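Local coordinates for azurocidin (PDB 1FY3), which binds heparin, kills many Gram-negative bacteria, probably through affinity for their lipopolysaccharide, and attracts monocytes and fibroblasts as a neutrophil granule protein of the serine protease fold, at residues 114-119 with 203-208; 108-113 with 183-188; 10-15 with 122-127; 175-180 with 187-192. The protein carries 1 engineered substitution. One frame throughout, in Å; residues are numbered along the deposited sequence.

Contact 1: 114-119 with 203-208; sequences NATVEA and FTRVAL. With NAG (2-acetamido-2-deoxy-beta-D-glucopyranose), chain C.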
loop_
_atom_site.group_PDB
_atom_site.type_symbol
_atom_site.label_atom_id
_atom_site.label_comp_id
_atom_site.label_asym_id
_atom_site.label_seq_id
_atom_site.Cartn_x
_atom_site.Cartn_y
_atom_site.Cartn_z
ATOM N N ASN A 114 4.621 -14.611 -10.243
ATOM C CA ASN A 114 6.054 -14.816 -10.231
ATOM C C ASN A 114 6.868 -13.779 -10.951
ATOM O O ASN A 114 8.043 -13.997 -11.151
ATOM C CB ASN A 114 6.451 -16.204 -10.826
ATOM C CG ASN A 114 6.068 -17.376 -9.943
ATOM O OD1 ASN A 114 5.748 -17.203 -8.750
ATOM N ND2 ASN A 114 6.075 -18.570 -10.533
ATOM N N ALA A 115 6.307 -12.674 -11.381
ATOM C CA ALA A 115 7.179 -11.721 -12.071
ATOM C C ALA A 115 8.236 -11.237 -11.112
ATOM O O ALA A 115 8.016 -11.323 -9.904
ATOM C CB ALA A 115 6.396 -10.516 -12.575
ATOM N N THR A 116 9.355 -10.719 -11.636
ATOM C CA THR A 116 10.418 -10.207 -10.766
ATOM C C THR A 116 10.841 -8.807 -11.130
ATOM O O THR A 116 10.609 -8.321 -12.216
ATOM C CB THR A 116 11.678 -11.057 -10.831
ATOM O OG1 THR A 116 12.039 -11.238 -12.192
ATOM C CG2 THR A 116 11.416 -12.381 -10.153
ATOM N N VAL A 117 11.490 -8.168 -10.194
ATOM C CA VAL A 117 12.023 -6.833 -10.378
ATOM C C VAL A 117 13.457 -6.949 -9.901
ATOM O O VAL A 117 13.692 -7.334 -8.768
ATOM C CB VAL A 117 11.188 -5.827 -9.578
ATOM C CG1 VAL A 117 11.222 -6.180 -8.104
ATOM C CG2 VAL A 117 11.705 -4.417 -9.766
ATOM N N GLU A 118 14.418 -6.738 -10.779
ATOM C CA GLU A 118 15.791 -6.939 -10.362
ATOM C C GLU A 118 16.310 -5.835 -9.465
ATOM O O GLU A 118 15.754 -4.736 -9.401
ATOM C CB GLU A 118 16.725 -7.217 -11.556
ATOM C CG GLU A 118 16.847 -6.034 -12.532
ATOM C CD GLU A 118 17.688 -6.352 -13.740
ATOM O OE1 GLU A 118 17.854 -7.641 -13.919
ATOM O OE2 GLU A 118 18.162 -5.489 -14.475
ATOM N N ALA A 119 17.376 -6.111 -8.746
ATOM C CA ALA A 119 17.934 -5.083 -7.911
ATOM C C ALA A 119 18.338 -3.902 -8.787
ATOM O O ALA A 119 18.731 -4.077 -9.955
ATOM C CB ALA A 119 19.133 -5.587 -7.138
ATOM N N PHE A 203 8.662 -4.838 1.676
ATOM C CA PHE A 203 7.351 -4.889 1.059
ATOM C C PHE A 203 6.985 -6.329 0.734
ATOM O O PHE A 203 7.815 -7.099 0.263
ATOM C CB PHE A 203 7.401 -4.158 -0.287
ATOM C CG PHE A 203 7.684 -2.687 -0.180
ATOM C CD1 PHE A 203 8.993 -2.205 -0.190
ATOM C CD2 PHE A 203 6.624 -1.779 -0.102
ATOM C CE1 PHE A 203 9.255 -0.838 -0.103
ATOM C CE2 PHE A 203 6.861 -0.413 -0.006
ATOM C CZ PHE A 203 8.182 0.050 -0.007
ATOM N N THR A 204 5.739 -6.701 0.930
ATOM C CA THR A 204 5.370 -8.046 0.564
ATOM C C THR A 204 5.513 -8.166 -0.950
ATOM O O THR A 204 5.131 -7.260 -1.679
ATOM C CB THR A 204 3.944 -8.344 1.062
ATOM O OG1 THR A 204 3.907 -8.178 2.462
ATOM C CG2 THR A 204 3.499 -9.757 0.684
ATOM N N ARG A 205 6.077 -9.262 -1.443
ATOM C CA ARG A 205 6.243 -9.426 -2.887
ATOM C C ARG A 205 4.921 -9.795 -3.554
ATOM O O ARG A 205 4.456 -10.921 -3.502
ATOM C CB ARG A 205 7.297 -10.467 -3.168
ATOM C CG ARG A 205 7.622 -10.593 -4.646
ATOM C CD ARG A 205 8.741 -11.622 -4.874
ATOM N NE ARG A 205 10.033 -11.151 -4.393
ATOM C CZ ARG A 205 10.892 -10.469 -5.162
ATOM N NH1 ARG A 205 10.650 -10.175 -6.446
ATOM N NH2 ARG A 205 12.038 -10.071 -4.631
ATOM N N VAL A 206 4.269 -8.815 -4.148
ATOM C CA VAL A 206 2.958 -9.030 -4.754
ATOM C C VAL A 206 2.900 -10.135 -5.824
ATOM O O VAL A 206 1.968 -10.955 -5.893
ATOM C CB VAL A 206 2.381 -7.702 -5.259
ATOM C CG1 VAL A 206 1.076 -7.928 -6.013
ATOM C CG2 VAL A 206 2.167 -6.749 -4.079
ATOM N N ALA A 207 3.903 -10.166 -6.682
ATOM C CA ALA A 207 3.922 -11.166 -7.748
ATOM C C ALA A 207 3.772 -12.595 -7.248
ATOM O O ALA A 207 3.369 -13.481 -7.996
ATOM C CB ALA A 207 5.137 -11.000 -8.641
ATOM N N LEU A 208 4.111 -12.834 -5.982
ATOM C CA LEU A 208 4.003 -14.173 -5.451
ATOM C C LEU A 208 2.564 -14.551 -5.238
ATOM O O LEU A 208 2.257 -15.736 -5.139
ATOM C CB LEU A 208 4.635 -14.331 -4.052
ATOM C CG LEU A 208 6.133 -14.098 -3.975
ATOM C CD1 LEU A 208 6.625 -14.514 -2.589
ATOM C CD2 LEU A 208 6.836 -14.907 -5.053
HETATM C C1 NAG C . 5.694 -19.704 -9.736
HETATM C C2 NAG C . 5.063 -20.781 -10.624
HETATM C C3 NAG C . 4.814 -22.018 -9.711
HETATM C C4 NAG C . 6.148 -22.469 -9.068
HETATM C C5 NAG C . 6.603 -21.317 -8.175
HETATM C C6 NAG C . 7.819 -21.648 -7.304
HETATM C C7 NAG C . 3.640 -20.161 -12.481
HETATM C C8 NAG C . 2.276 -19.578 -12.866
HETATM N N2 NAG C . 3.777 -20.300 -11.163
HETATM O O3 NAG C . 4.460 -23.044 -10.594
HETATM O O4 NAG C . 6.034 -23.669 -8.226
HETATM O O5 NAG C . 6.846 -20.253 -9.107
HETATM O O6 NAG C . 8.994 -21.885 -8.124
HETATM O O7 NAG C . 4.626 -20.173 -13.216
HETATM O O HOH W 1 8.418 -9.880 -7.744
#
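Ala115 and Arg205 are joined through a single water. The water donates to Ala115 O at 2.6 Å. It accepts from Arg205 NH1, also at 2.6 Å. Carbonyl and guanidinium thus form a short two-bond bridge without touching each other. The Arg205 chain runs out straight through its first two torsions and then bends at chi3 (-70°), which carries the guanidinium along the loop 114-119. Its edge faces the backbone there. Thr116 CA and Val117 N lie near the guanidinium plane. Val117 N is buried and has no partner in the model, and the arginine beside it is also a donor, so it cannot supply one. The other nitrogens of Arg205 make weak bonds to Pro156 O and Asn158 O.

In the two-barrel chymotrypsin fold, residues 114-119 belong to the linker that passes from the first barrel to the second. Residues 203-208 are the end of a second-barrel strand and the turn leading to the C-terminal helix 210-217.

One direct hydrogen bond joins the two. Asn114 N donates to Ala207 O at 2.8 Å. The bond is fairly straight at the hydrogen, but the donor stands above the carbonyl plane, 46° out of it. Ala207 CB lies 3.2 Å from Ala115 O and meets Ala115 CB at 4.2 Å. Asn114 is glycosylated: ND2 is bonded to C1 of the sugar at 1.4 Å. Asn114 CB points away from the turn, but its OD1 comes back to 4.5 Å from Leu208 CD2.

Contact 2: 108-113 with 183-188; sequences LPLPLQ and GLAHGV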
loop_
_atom_site.group_PDB
_atom_site.type_symbol
_atom_site.label_atom_id
_atom_site.label_comp_id
_atom_site.label_asym_id
_atom_site.label_seq_id
_atom_site.Cartn_x
_atom_site.Cartn_y
_atom_site.Cartn_z
ATOM N N LEU A 108 -4.822 0.237 -9.751
ATOM C CA LEU A 108 -3.399 0.016 -9.951
ATOM C C LEU A 108 -3.206 -1.415 -10.438
ATOM O O LEU A 108 -3.610 -2.369 -9.791
ATOM C CB LEU A 108 -2.659 0.191 -8.619
ATOM C CG LEU A 108 -1.147 -0.034 -8.659
ATOM C CD1 LEU A 108 -0.469 1.003 -9.544
ATOM C CD2 LEU A 108 -0.604 0.084 -7.237
ATOM N N PRO A 109 -2.622 -1.570 -11.596
ATOM C CA PRO A 109 -2.397 -2.869 -12.193
ATOM C C PRO A 109 -1.386 -3.692 -11.406
ATOM O O PRO A 109 -0.497 -3.150 -10.764
ATOM C CB PRO A 109 -1.816 -2.611 -13.582
ATOM C CG PRO A 109 -1.718 -1.100 -13.748
ATOM C CD PRO A 109 -2.294 -0.451 -12.503
ATOM N N LEU A 110 -1.500 -5.009 -11.505
ATOM C CA LEU A 110 -0.606 -5.916 -10.794
ATOM C C LEU A 110 0.325 -6.679 -11.712
ATOM O O LEU A 110 0.060 -6.865 -12.889
ATOM C CB LEU A 110 -1.424 -7.005 -10.047
ATOM C CG LEU A 110 -2.522 -6.501 -9.124
ATOM C CD1 LEU A 110 -3.522 -7.631 -8.901
ATOM C CD2 LEU A 110 -1.933 -6.035 -7.789
ATOM N N PRO A 111 1.393 -7.186 -11.123
ATOM C CA PRO A 111 2.318 -8.002 -11.877
ATOM C C PRO A 111 1.706 -9.397 -12.063
ATOM O O PRO A 111 0.863 -9.838 -11.270
ATOM C CB PRO A 111 3.564 -8.160 -10.974
ATOM C CG PRO A 111 3.156 -7.758 -9.570
ATOM C CD PRO A 111 1.883 -6.933 -9.739
ATOM N N LEU A 112 2.160 -10.087 -13.100
ATOM C CA LEU A 112 1.768 -11.467 -13.341
ATOM C C LEU A 112 2.461 -12.378 -12.319
ATOM O O LEU A 112 3.532 -12.064 -11.785
ATOM C CB LEU A 112 2.223 -11.950 -14.743
ATOM C CG LEU A 112 1.497 -11.277 -15.877
ATOM C CD1 LEU A 112 2.207 -11.570 -17.195
ATOM C CD2 LEU A 112 0.063 -11.793 -15.889
ATOM N N GLN A 113 1.864 -13.530 -12.080
ATOM C CA GLN A 113 2.414 -14.484 -11.132
ATOM C C GLN A 113 3.895 -14.683 -11.356
ATOM O O GLN A 113 4.344 -14.868 -12.501
ATOM C CB GLN A 113 1.669 -15.837 -11.157
ATOM C CG GLN A 113 2.220 -16.834 -10.135
ATOM C CD GLN A 113 1.864 -16.485 -8.693
ATOM O OE1 GLN A 113 0.766 -16.014 -8.396
ATOM N NE2 GLN A 113 2.771 -16.765 -7.767
ATOM N N GLY A 183 5.214 0.910 -13.368
ATOM C CA GLY A 183 3.769 1.032 -13.413
ATOM C C GLY A 183 2.945 -0.032 -12.684
ATOM O O GLY A 183 1.722 0.070 -12.690
ATOM N N LEU A 184 3.574 -1.034 -12.055
ATOM C CA LEU A 184 2.819 -2.088 -11.382
ATOM C C LEU A 184 3.011 -2.094 -9.868
ATOM O O LEU A 184 4.029 -1.631 -9.343
ATOM C CB LEU A 184 3.385 -3.433 -11.880
ATOM C CG LEU A 184 2.797 -3.983 -13.169
ATOM C CD1 LEU A 184 1.912 -3.007 -13.927
ATOM C CD2 LEU A 184 3.809 -4.722 -14.060
ATOM N N ALA A 185 2.042 -2.679 -9.165
ATOM C CA ALA A 185 2.124 -2.807 -7.728
ATOM C C ALA A 185 2.952 -4.047 -7.418
ATOM O O ALA A 185 2.399 -5.168 -7.314
ATOM C CB ALA A 185 0.742 -2.914 -7.098
ATOM N N HIS A 186 4.270 -3.852 -7.324
ATOM C CA HIS A 186 5.183 -4.952 -7.040
ATOM C C HIS A 186 5.293 -5.285 -5.558
ATOM O O HIS A 186 5.748 -6.363 -5.183
ATOM C CB HIS A 186 6.558 -4.691 -7.657
ATOM C CG HIS A 186 6.632 -5.158 -9.071
ATOM N ND1 HIS A 186 6.814 -6.486 -9.374
ATOM C CD2 HIS A 186 6.542 -4.467 -10.249
ATOM C CE1 HIS A 186 6.837 -6.587 -10.701
ATOM N NE2 HIS A 186 6.691 -5.393 -11.258
ATOM N N GLY A 187 4.880 -4.357 -4.695
ATOM C CA GLY A 187 4.957 -4.565 -3.267
ATOM C C GLY A 187 3.852 -3.862 -2.483
ATOM O O GLY A 187 3.162 -2.969 -2.975
ATOM N N VAL A 188 3.721 -4.328 -1.238
ATOM C CA VAL A 188 2.819 -3.821 -0.235
ATOM C C VAL A 188 3.672 -3.529 0.999
ATOM O O VAL A 188 4.299 -4.436 1.565
ATOM C CB VAL A 188 1.721 -4.817 0.096
ATOM C CG1 VAL A 188 0.881 -4.282 1.240
ATOM C CG2 VAL A 188 0.834 -5.025 -1.147
#
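The His186 ring carries Pro111 on one face. Pro111 CG stands 3.8 Å above the ring plane, off-centre and nearer the ring's border, in a CH-pi contact. Pro111 CB lies closer to the CE1 corner of His186, at 3.6 Å. The two side chains run antiparallel alongside each other. The sulfur-bearing side chain of Cys181 also touches His186.

Pro111 also reaches the residue before the histidine. Pro111 CD is 3.0 Å from Ala185 O. This carbonyl is buried and has no hydrogen-bond partner in the model, and a proline has no N-H to offer. Ala185 is the centre of an inverse gamma turn, closed by a weak bond from His186 N to Leu184 O. His186, the last residue of the turn, also starts a classic beta bulge with Gly187, opposite Leu179.

One hydrogen bond links the backbones. Ala185 N donates to Pro109 O at 3.0 Å, nearly in line with the carbonyl. Leu184 CA makes a CA-H...O contact with the same oxygen. Leu108 has CG anti to its backbone N (chi1 179°), and its CD2 ends hard against Ala185 CB at 3.3 Å, a tight carbon pair. Pro109 and Leu184 cross at about a right angle, with Pro109 CB 3.8 Å from Leu184 CD1.

The loop 108-113 belongs to the linker between the two barrels of the chymotrypsin fold. It runs across the start of strand 184-192. Leu110 reaches helix 210-217 and Met37 of strand 35-38, which also touches Ala185. Leu108 packs on Pro178 and Val180 of strand 178-181.

Contact 3: 10-15 with 122-127; sequences RQFPFL and RCQVAG. With NAG (2-acetamido-2-deoxy-beta-D-glucopyranose), chain B.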
loop_
_atom_site.group_PDB
_atom_site.type_symbol
_atom_site.label_atom_id
_atom_site.label_comp_id
_atom_site.label_asym_id
_atom_site.label_seq_id
_atom_site.Cartn_x
_atom_site.Cartn_y
_atom_site.Cartn_z
ATOM N N ARG A 10 -4.193 13.818 -7.225
ATOM C CA ARG A 10 -4.376 12.831 -8.284
ATOM C C ARG A 10 -3.086 12.234 -8.834
ATOM O O ARG A 10 -3.122 11.427 -9.777
ATOM C CB ARG A 10 -5.242 13.347 -9.438
ATOM C CG ARG A 10 -6.485 14.112 -8.991
ATOM C CD ARG A 10 -7.496 14.316 -10.125
ATOM N NE ARG A 10 -6.910 14.972 -11.302
ATOM C CZ ARG A 10 -6.627 16.271 -11.420
ATOM N NH1 ARG A 10 -6.892 17.158 -10.461
ATOM N NH2 ARG A 10 -6.086 16.693 -12.545
ATOM N N GLN A 11 -1.949 12.610 -8.267
ATOM C CA GLN A 11 -0.692 12.040 -8.718
ATOM C C GLN A 11 -0.656 10.499 -8.572
ATOM O O GLN A 11 -0.109 9.794 -9.409
ATOM C CB GLN A 11 0.477 12.672 -7.953
ATOM C CG GLN A 11 1.851 12.137 -8.423
ATOM C CD GLN A 11 3.019 12.994 -7.972
ATOM O OE1 GLN A 11 2.849 14.033 -7.296
ATOM N NE2 GLN A 11 4.215 12.580 -8.365
ATOM N N PHE A 12 -1.249 9.986 -7.487
ATOM C CA PHE A 12 -1.336 8.559 -7.160
ATOM C C PHE A 12 -2.803 8.243 -6.880
ATOM O O PHE A 12 -3.262 8.026 -5.764
ATOM C CB PHE A 12 -0.453 8.265 -5.911
ATOM C CG PHE A 12 0.986 8.729 -6.084
ATOM C CD1 PHE A 12 1.928 7.969 -6.782
ATOM C CD2 PHE A 12 1.412 9.943 -5.549
ATOM C CE1 PHE A 12 3.253 8.389 -6.945
ATOM C CE2 PHE A 12 2.729 10.386 -5.691
ATOM C CZ PHE A 12 3.652 9.607 -6.393
ATOM N N PRO A 13 -3.572 8.257 -7.928
ATOM C CA PRO A 13 -5.014 8.090 -7.856
ATOM C C PRO A 13 -5.527 6.743 -7.381
ATOM O O PRO A 13 -6.730 6.588 -7.148
ATOM C CB PRO A 13 -5.510 8.378 -9.272
ATOM C CG PRO A 13 -4.303 8.145 -10.179
ATOM C CD PRO A 13 -3.053 8.187 -9.310
ATOM N N PHE A 14 -4.635 5.772 -7.231
ATOM C CA PHE A 14 -5.028 4.453 -6.757
ATOM C C PHE A 14 -4.890 4.350 -5.262
ATOM O O PHE A 14 -5.260 3.359 -4.664
ATOM C CB PHE A 14 -4.102 3.378 -7.379
ATOM C CG PHE A 14 -2.654 3.795 -7.319
ATOM C CD1 PHE A 14 -1.910 3.689 -6.142
ATOM C CD2 PHE A 14 -2.042 4.354 -8.444
ATOM C CE1 PHE A 14 -0.572 4.094 -6.107
ATOM C CE2 PHE A 14 -0.711 4.771 -8.432
ATOM C CZ PHE A 14 0.019 4.635 -7.253
ATOM N N LEU A 15 -4.298 5.370 -4.648
ATOM C CA LEU A 15 -4.047 5.345 -3.217
ATOM C C LEU A 15 -5.304 5.261 -2.354
ATOM O O LEU A 15 -6.292 5.928 -2.618
ATOM C CB LEU A 15 -3.298 6.622 -2.803
ATOM C CG LEU A 15 -1.788 6.583 -2.899
ATOM C CD1 LEU A 15 -1.248 7.759 -2.077
ATOM C CD2 LEU A 15 -1.250 5.272 -2.342
ATOM N N ARG A 122 14.180 1.116 -10.357
ATOM C CA ARG A 122 13.637 2.304 -9.754
ATOM C C ARG A 122 12.134 2.213 -9.564
ATOM O O ARG A 122 11.380 1.886 -10.474
ATOM C CB ARG A 122 13.989 3.517 -10.595
ATOM C CG ARG A 122 15.492 3.740 -10.715
ATOM C CD ARG A 122 15.815 5.117 -11.277
ATOM N NE ARG A 122 15.035 6.165 -10.617
ATOM C CZ ARG A 122 15.001 7.447 -10.985
ATOM N NH1 ARG A 122 15.700 7.901 -12.026
ATOM N NH2 ARG A 122 14.243 8.294 -10.289
ATOM N N CYS A 123 11.703 2.516 -8.359
ATOM C CA CYS A 123 10.297 2.481 -8.026
ATOM C C CYS A 123 9.929 3.752 -7.293
ATOM O O CYS A 123 10.775 4.634 -7.085
ATOM C CB CYS A 123 9.997 1.304 -7.093
ATOM S SG CYS A 123 10.672 -0.270 -7.652
ATOM N N GLN A 124 8.666 3.822 -6.877
ATOM C CA GLN A 124 8.187 4.936 -6.075
ATOM C C GLN A 124 7.260 4.404 -5.019
ATOM O O GLN A 124 6.608 3.385 -5.245
ATOM C CB GLN A 124 7.432 6.001 -6.907
ATOM C CG GLN A 124 8.395 6.833 -7.764
ATOM C CD GLN A 124 7.739 8.073 -8.342
ATOM O OE1 GLN A 124 8.350 9.151 -8.425
ATOM N NE2 GLN A 124 6.501 7.912 -8.773
ATOM N N VAL A 125 7.219 5.081 -3.880
ATOM C CA VAL A 125 6.311 4.725 -2.808
ATOM C C VAL A 125 5.656 6.005 -2.304
ATOM O O VAL A 125 6.342 6.984 -2.033
ATOM C CB VAL A 125 6.921 3.888 -1.697
ATOM C CG1 VAL A 125 8.010 4.676 -1.009
ATOM C CG2 VAL A 125 5.838 3.512 -0.696
ATOM N N ALA A 126 4.336 6.017 -2.219
ATOM C CA ALA A 126 3.634 7.196 -1.760
ATOM C C ALA A 126 2.697 6.878 -0.592
ATOM O O ALA A 126 2.123 5.800 -0.505
ATOM C CB ALA A 126 2.835 7.811 -2.896
ATOM N N GLY A 127 2.523 7.838 0.316
ATOM C CA GLY A 127 1.622 7.594 1.428
ATOM C C GLY A 127 1.481 8.810 2.337
ATOM O O GLY A 127 2.144 9.833 2.149
HETATM C C1 NAG B . 12.502 10.957 -8.598
HETATM C C2 NAG B . 12.770 12.335 -8.015
HETATM C C3 NAG B . 12.761 13.281 -9.230
HETATM C C4 NAG B . 13.834 12.905 -10.272
HETATM C C5 NAG B . 13.512 11.467 -10.686
HETATM C C6 NAG B . 14.496 10.924 -11.724
HETATM C C7 NAG B . 11.824 12.556 -5.845
HETATM C C8 NAG B . 10.487 12.624 -5.069
HETATM N N2 NAG B . 11.650 12.694 -7.149
HETATM O O3 NAG B . 12.899 14.595 -8.780
HETATM O O4 NAG B . 13.721 13.721 -11.499
HETATM O O5 NAG B . 13.572 10.711 -9.474
HETATM O O6 NAG B . 15.839 11.299 -11.323
HETATM O O7 NAG B . 12.851 11.971 -5.494
#
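The type I turn from Phe12 to Leu15, closed by Leu15 N to Phe12 O at 3.1 Å, sits against strand 122-127 with the CA atoms of Phe12 and Ala126 7.5 Å apart. No backbone-to-backbone bond spans that gap; the contacts are made through side chains. Ala126 CB lies over the centre of the Phe12 ring, 3.6 Å from the centroid and 9° off the normal. This is a CH-pi contact of a methyl group placed over the ring centre. Gln11 CG lies against the opposite face, off its centre. With CG beside its own backbone N (chi1 -55°), Phe12 holds its ring out over the strand.

The amide end of Gln124 comes to the edge of the Phe12 ring, near its plane. The two side chains cross at about a right angle, and their flat groups are 55° apart. Phe14 CZ lies at the ring edge too, and Phe143 of strand 142-148 meets the same ring.

In the chymotrypsin fold this is part of the seam between the two barrels. The turn leads into strand 15-20 of the first barrel, and strand 122-127 belongs to the second. Leu15 extends the apolar patch: its CD1 is 4.2 Å from Ala126 CB, and its CD2 is 3.9 Å from Ala126 O. That oxygen accepts a hydrogen bond from Thr177 OG1.

At the far end of the strand, Cys123 is in a disulfide with Cys181. Arg122 turns to the glycan near Asn145. Its NH2 donates a weak, bent bond to O5 of the sugar at 2.6 Å. Arg5 holds the same sugar.

Contact 4: 175-180 with 187-192; sequences QGTPLV and GVASFS. Engineered in segment 175-180: Gln175 (natural residue Gly).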
loop_
_atom_site.group_PDB
_atom_site.type_symbol
_atom_site.label_atom_id
_atom_site.label_comp_id
_atom_site.label_asym_id
_atom_site.label_seq_id
_atom_site.Cartn_x
_atom_site.Cartn_y
_atom_site.Cartn_z
ATOM N N GLN A 175 2.300 1.776 5.969
ATOM C CA GLN A 175 2.088 0.335 5.954
ATOM C C GLN A 175 0.850 0.013 5.142
ATOM O O GLN A 175 -0.192 0.599 5.382
ATOM C CB GLN A 175 1.680 -0.234 7.249
ATOM C CG GLN A 175 2.033 -1.648 7.640
ATOM C CD GLN A 175 1.801 -1.943 9.101
ATOM O OE1 GLN A 175 1.724 -1.035 9.942
ATOM N NE2 GLN A 175 1.748 -3.245 9.440
ATOM N N GLY A 176 0.981 -0.920 4.210
ATOM C CA GLY A 176 -0.139 -1.289 3.361
ATOM C C GLY A 176 -0.115 -0.556 2.024
ATOM O O GLY A 176 -0.745 -0.986 1.056
ATOM N N THR A 177 0.609 0.567 1.968
ATOM C CA THR A 177 0.705 1.332 0.743
ATOM C C THR A 177 1.565 0.582 -0.248
ATOM O O THR A 177 2.505 -0.127 0.083
ATOM C CB THR A 177 1.185 2.784 0.996
ATOM O OG1 THR A 177 0.572 3.713 0.081
ATOM C CG2 THR A 177 2.714 2.895 0.954
ATOM N N PRO A 178 1.252 0.734 -1.491
ATOM C CA PRO A 178 1.950 0.004 -2.530
ATOM C C PRO A 178 3.327 0.524 -2.936
ATOM O O PRO A 178 3.631 1.715 -2.865
ATOM C CB PRO A 178 1.045 0.173 -3.752
ATOM C CG PRO A 178 0.253 1.443 -3.511
ATOM C CD PRO A 178 0.201 1.622 -2.019
ATOM N N LEU A 179 4.154 -0.412 -3.424
ATOM C CA LEU A 179 5.445 -0.098 -3.988
ATOM C C LEU A 179 5.178 -0.184 -5.477
ATOM O O LEU A 179 4.724 -1.217 -5.944
ATOM C CB LEU A 179 6.494 -1.153 -3.604
ATOM C CG LEU A 179 7.758 -0.994 -4.440
ATOM C CD1 LEU A 179 8.460 0.285 -4.011
ATOM C CD2 LEU A 179 8.689 -2.189 -4.216
ATOM N N VAL A 180 5.389 0.872 -6.237
ATOM C CA VAL A 180 5.064 0.830 -7.650
ATOM C C VAL A 180 6.301 0.860 -8.488
ATOM O O VAL A 180 7.060 1.812 -8.417
ATOM C CB VAL A 180 4.169 2.035 -8.055
ATOM C CG1 VAL A 180 3.772 1.958 -9.532
ATOM C CG2 VAL A 180 2.911 2.114 -7.183
ATOM N N GLY A 187 4.880 -4.357 -4.695
ATOM C CA GLY A 187 4.957 -4.565 -3.267
ATOM C C GLY A 187 3.852 -3.862 -2.483
ATOM O O GLY A 187 3.162 -2.969 -2.975
ATOM N N VAL A 188 3.721 -4.328 -1.238
ATOM C CA VAL A 188 2.819 -3.821 -0.235
ATOM C C VAL A 188 3.672 -3.529 0.999
ATOM O O VAL A 188 4.299 -4.436 1.565
ATOM C CB VAL A 188 1.721 -4.817 0.096
ATOM C CG1 VAL A 188 0.881 -4.282 1.240
ATOM C CG2 VAL A 188 0.834 -5.025 -1.147
ATOM N N ALA A 189 3.742 -2.260 1.378
ATOM C CA ALA A 189 4.552 -1.864 2.517
ATOM C C ALA A 189 4.207 -2.697 3.732
ATOM O O ALA A 189 3.055 -2.766 4.168
ATOM C CB ALA A 189 4.478 -0.368 2.774
ATOM N N SER A 190 5.237 -3.354 4.262
ATOM C CA SER A 190 5.075 -4.216 5.401
ATOM C C SER A 190 5.754 -3.702 6.671
ATOM O O SER A 190 5.107 -3.487 7.677
ATOM C CB SER A 190 5.548 -5.629 5.076
ATOM O OG SER A 190 5.379 -6.453 6.205
ATOM N N PHE A 191 7.073 -3.542 6.643
ATOM C CA PHE A 191 7.824 -3.082 7.823
ATOM C C PHE A 191 9.202 -2.599 7.428
ATOM O O PHE A 191 9.708 -2.827 6.324
ATOM C CB PHE A 191 8.007 -4.184 8.902
ATOM C CG PHE A 191 8.935 -5.326 8.462
ATOM C CD1 PHE A 191 8.424 -6.432 7.777
ATOM C CD2 PHE A 191 10.310 -5.315 8.736
ATOM C CE1 PHE A 191 9.222 -7.504 7.387
ATOM C CE2 PHE A 191 11.144 -6.359 8.324
ATOM C CZ PHE A 191 10.606 -7.436 7.626
ATOM N N SER A 192 9.795 -1.913 8.371
ATOM C CA SER A 192 11.144 -1.404 8.273
ATOM C C SER A 192 11.678 -1.384 9.689
ATOM O O SER A 192 10.923 -1.189 10.634
ATOM C CB SER A 192 11.335 -0.100 7.510
ATOM O OG SER A 192 11.277 0.967 8.408
#
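Thr177 O and Ala189 N form the straightest bond between these two runs, 2.8 Å long with 170° at the hydrogen. The carbonyl of the same alanine, Ala189 O, is taken by Gly176 N at 2.8 Å. Leu179 N donates to Gly187 O at 2.8 Å, from well above the carbonyl plane. The return bond, Gly187 N to Leu179 O, is weak at 3.4 Å. These two residues are a hydrogen-bonded antiparallel pair of the hairpin. Pro178 and Val188 are a non-hydrogen-bonded pair, a position that needs no N-H from the proline. Pro178 CA makes a CA-H...O contact with Gly187 O.

Three side-chain polar atoms have partners outside the two segments. Thr177 OG1 bonds to Ala126 O. Ser190 OG bonds to Asp89 OD2. Gln175 is engineered in place of the natural glycine. Its extended chain runs beside Ser190 O, with CG 3.6 Å away, and its NE2 bonds to Ser41 OG, a bond that belongs to this variant.

The hairpin is thus held mainly by backbone bonds. The active-site framework of the family persists, but the natural protein has glycine and serine where active relatives have the catalytic serine and histidine.

How the contacts relate
From the N terminus, contact 3 opens first. It runs from the turn before strand 15-20 to strand 122-127 and closes across the whole first barrel. Contacts 2 and 1 open within that span, at neighbouring parts of the interbarrel linker, and close beyond it, so both cross contact 3. They also cross each other: loop 108-113 reaches strand 184-192, while loop 114-119 reaches the end of strand 201-205. Contact 4 is a short hairpin closure that follows contact 3 in series and falls wholly within the span of contact 1. It shares Gly187 and Val188 with contact 2. Strands 122-127, 178-181, 184-192 and 201-205 belong to one second-barrel sheet, so each contact has at least one segment in or at the end of that sheet.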